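Local coordinates for protein GH3 beta-N-acetylglucosaminidase (Paenibacillaceae, PDB 6K5J) that hydrolyses beta-linked N-acetylglucosamine residues from the non-reducing ends of sugar chains, as a glycoside hydrolase of family 3, at residues D74-L79 and A335-R340. Residues are numbered along the deposited sequence; the frame is centred on the assembly and turned at random.
Sequences DNVPLL and ALKQRR
At the N-terminal end of strand 79-81, in the TIM-barrel-type domain of this family 3 enzyme, K337 in the last turn of helix 323-339 reaches the loop that leads into the strand and binds the carbonyl of P77. It is a worked example of a buried lysine whose amino group is satisfied by neutral oxygens. The side chain is extended beyond CG, and chi4 of -169° puts NZ at the far end; K337 NZ lies 2.7 Å from P77 O, at a C=O...N angle of 154° and tilted 15° from the carbonyl plane. Two further hydrogen bonds, to G44 O and Q19 OE1, share the same nitrogen. Apolar neighbours line the methylenes: V76 crosses the lysine at about a right angle, with V76 CG1 3.9 Å from K337 CD, while L79 CG sits 3.7 Å from K337 CE. Beyond, L79 CD1 meets L336 CD2 at 4.3 Å. A methionine in place of K337 would probably leave the carbonyls of P77 and G44 and the amide oxygen of Q19 without their shared donor. With three neutral oxygen acceptors, the buried charge is probably stabilised by dipoles, one nitrogen joining helix 323-339 to the loop before strand 79-81, G44 and helix 13-19.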
ATOM      1  N   ASP A  74       5.397  29.971  13.849  1.00 31.04           N
ATOM      2  CA  ASP A  74       4.841  29.637  15.161  1.00 30.42           C
ATOM      3  C   ASP A  74       3.657  28.685  15.053  1.00 30.69           C
ATOM      4  O   ASP A  74       2.656  28.822  15.759  1.00 29.00           O
ATOM      5  CB  ASP A  74       4.471  30.903  15.938  1.00 34.52           C
ATOM      6  CG  ASP A  74       5.696  31.718  16.302  1.00 41.77           C
ATOM      7  OD1 ASP A  74       6.662  31.124  16.840  1.00 49.18           O
ATOM      8  OD2 ASP A  74       5.712  32.934  16.017  1.00 47.35           O
ATOM      9  N   ASN A  75       3.778  27.703  14.171  1.00 26.69           N
ATOM     10  CA  ASN A  75       2.789  26.646  14.058  1.00 27.10           C
ATOM     11  C   ASN A  75       3.322  25.342  14.644  1.00 23.46           C
ATOM     12  O   ASN A  75       4.527  25.138  14.784  1.00 26.14           O
ATOM     13  CB  ASN A  75       2.375  26.455  12.595  1.00 24.59           C
ATOM     14  CG  ASN A  75       1.373  27.498  12.148  1.00 26.07           C
ATOM     15  OD1 ASN A  75       0.220  27.480  12.574  1.00 23.91           O
ATOM     16  ND2 ASN A  75       1.811  28.418  11.296  1.00 27.07           N
ATOM     17  N   VAL A  76       2.392  24.461  14.999  1.00 25.90           N
ATOM     18  CA  VAL A  76       2.747  23.164  15.582  1.00 21.56           C
ATOM     19  C   VAL A  76       3.582  22.375  14.577  1.00 23.64           C
ATOM     20  O   VAL A  76       3.324  22.466  13.359  1.00 24.68           O
ATOM     21  CB  VAL A  76       1.464  22.403  15.973  1.00 23.07           C
ATOM     22  CG1 VAL A  76       1.763  21.022  16.491  1.00 22.62           C
ATOM     23  CG2 VAL A  76       0.682  23.202  17.016  1.00 26.73           C
ATOM     24  N   PRO A  77       4.610  21.627  15.002  1.00 22.64           N
ATOM     25  CA  PRO A  77       5.350  20.783  14.050  1.00 22.64           C
ATOM     26  C   PRO A  77       4.421  19.825  13.318  1.00 20.33           C
ATOM     27  O   PRO A  77       3.366  19.442  13.824  1.00 19.22           O
ATOM     28  CB  PRO A  77       6.341  20.020  14.939  1.00 26.43           C
ATOM     29  CG  PRO A  77       6.518  20.893  16.140  1.00 29.85           C
ATOM     30  CD  PRO A  77       5.187  21.571  16.358  1.00 26.58           C
ATOM     31  N   LEU A  78       4.830  19.439  12.109  1.00 20.26           N
ATOM     32  CA  LEU A  78       3.956  18.711  11.194  1.00 18.60           C
ATOM     33  C   LEU A  78       4.130  17.200  11.288  1.00 19.39           C
ATOM     34  O   LEU A  78       5.248  16.692  11.418  1.00 20.65           O
ATOM     35  CB  LEU A  78       4.239  19.129   9.752  1.00 22.41           C
ATOM     36  CG  LEU A  78       3.989  20.585   9.371  1.00 21.03           C
ATOM     37  CD1 LEU A  78       4.700  20.879   8.063  1.00 19.84           C
ATOM     38  CD2 LEU A  78       2.492  20.819   9.238  1.00 20.69           C
ATOM     39  N   LEU A  79       3.014  16.483  11.175  1.00 19.44           N
ATOM     40  CA  LEU A  79       3.079  15.109  10.696  1.00 19.86           C
ATOM     41  C   LEU A  79       3.342  15.115   9.191  1.00 21.30           C
ATOM     42  O   LEU A  79       2.759  15.902   8.444  1.00 18.12           O
ATOM     43  CB  LEU A  79       1.775  14.363  11.010  1.00 19.74           C
ATOM     44  CG  LEU A  79       1.540  14.045  12.493  1.00 21.37           C
ATOM     45  CD1 LEU A  79       0.074  13.667  12.741  1.00 20.23           C
ATOM     46  CD2 LEU A  79       2.487  12.930  12.950  1.00 20.10           C
ATOM     47  N   ALA A 335      -0.427  14.556  21.117  1.00 19.58           N
ATOM     48  CA  ALA A 335       0.242  13.483  21.851  1.00 25.41           C
ATOM     49  C   ALA A 335       1.065  12.608  20.914  1.00 23.57           C
ATOM     50  O   ALA A 335       2.199  12.237  21.236  1.00 21.94           O
ATOM     51  CB  ALA A 335      -0.781  12.634  22.612  1.00 25.16           C
ATOM     52  N   LEU A 336       0.513  12.281  19.740  1.00 21.90           N
ATOM     53  CA  LEU A 336       1.275  11.528  18.750  1.00 21.90           C
ATOM     54  C   LEU A 336       2.511  12.309  18.301  1.00 20.87           C
ATOM     55  O   LEU A 336       3.617  11.752  18.207  1.00 20.52           O
ATOM     56  CB  LEU A 336       0.372  11.204  17.550  1.00 18.89           C
ATOM     57  CG  LEU A 336       1.082  10.479  16.399  1.00 22.02           C
ATOM     58  CD1 LEU A 336       1.711   9.198  16.900  1.00 19.28           C
ATOM     59  CD2 LEU A 336       0.115  10.199  15.248  1.00 19.81           C
ATOM     60  N   LYS A 337       2.343  13.603  18.046  1.00 20.77           N
ATOM     61  CA  LYS A 337       3.448  14.424  17.562  1.00 21.68           C
ATOM     62  C   LYS A 337       4.568  14.511  18.593  1.00 26.41           C
ATOM     63  O   LYS A 337       5.752  14.500  18.236  1.00 22.74           O
ATOM     64  CB  LYS A 337       2.936  15.818  17.200  1.00 20.70           C
ATOM     65  CG  LYS A 337       2.157  15.861  15.876  1.00 19.40           C
ATOM     66  CD  LYS A 337       1.598  17.247  15.603  1.00 20.97           C
ATOM     67  CE  LYS A 337       1.033  17.327  14.181  1.00 24.15           C
ATOM     68  NZ  LYS A 337       0.720  18.715  13.756  1.00 22.46           N
ATOM     69  N   GLN A 338       4.214  14.611  19.875  1.00 24.98           N
ATOM     70  CA  GLN A 338       5.232  14.578  20.920  1.00 26.69           C
ATOM     71  C   GLN A 338       5.913  13.216  20.983  1.00 28.54           C
ATOM     72  O   GLN A 338       7.136  13.132  21.156  1.00 29.80           O
ATOM     73  CB  GLN A 338       4.604  14.913  22.270  1.00 28.20           C
ATOM     74  CG  GLN A 338       5.617  14.884  23.404  1.00 32.63           C
ATOM     75  CD  GLN A 338       4.978  14.979  24.770  1.00 46.87           C
ATOM     76  OE1 GLN A 338       3.764  15.165  24.890  1.00 49.05           O
ATOM     77  NE2 GLN A 338       5.794  14.851  25.816  1.00 52.45           N
ATOM     78  N   ARG A 339       5.133  12.142  20.837  1.00 26.76           N
ATOM     79  CA  ARG A 339       5.638  10.782  21.018  1.00 31.65           C
ATOM     80  C   ARG A 339       6.644  10.399  19.948  1.00 32.86           C
ATOM     81  O   ARG A 339       7.563   9.611  20.211  1.00 37.29           O
ATOM     82  CB  ARG A 339       4.477   9.798  21.006  1.00 29.77           C
ATOM     83  CG  ARG A 339       4.802   8.447  21.576  1.00 40.20           C
ATOM     84  CD  ARG A 339       3.544   7.810  22.105  1.00 41.15           C
ATOM     85  NE  ARG A 339       2.698   7.391  21.004  1.00 37.02           N
ATOM     86  CZ  ARG A 339       1.435   7.771  20.835  1.00 34.21           C
ATOM     87  NH1 ARG A 339       0.841   8.586  21.704  1.00 38.26           N
ATOM     88  NH2 ARG A 339       0.765   7.333  19.788  1.00 27.30           N
ATOM     89  N   ARG A 340       6.484  10.924  18.741  1.00 29.99           N
ATOM     90  CA  ARG A 340       7.400  10.636  17.655  1.00 32.39           C
ATOM     91  C   ARG A 340       8.457  11.715  17.508  1.00 33.14           C
ATOM     92  O   ARG A 340       9.185  11.720  16.510  1.00 34.06           O
ATOM     93  CB  ARG A 340       6.623  10.448  16.345  1.00 32.35           C
ATOM     94  CG  ARG A 340       5.771   9.168  16.319  1.00 27.27           C
ATOM     95  CD  ARG A 340       6.586   7.917  16.692  1.00 27.52           C
ATOM     96  NE  ARG A 340       5.722   6.835  17.150  1.00 28.54           N
ATOM     97  CZ  ARG A 340       6.073   5.922  18.046  1.00 31.39           C
ATOM     98  NH1 ARG A 340       7.283   5.949  18.587  1.00 36.86           N
ATOM     99  NH2 ARG A 340       5.210   4.987  18.413  1.00 30.50           N
TER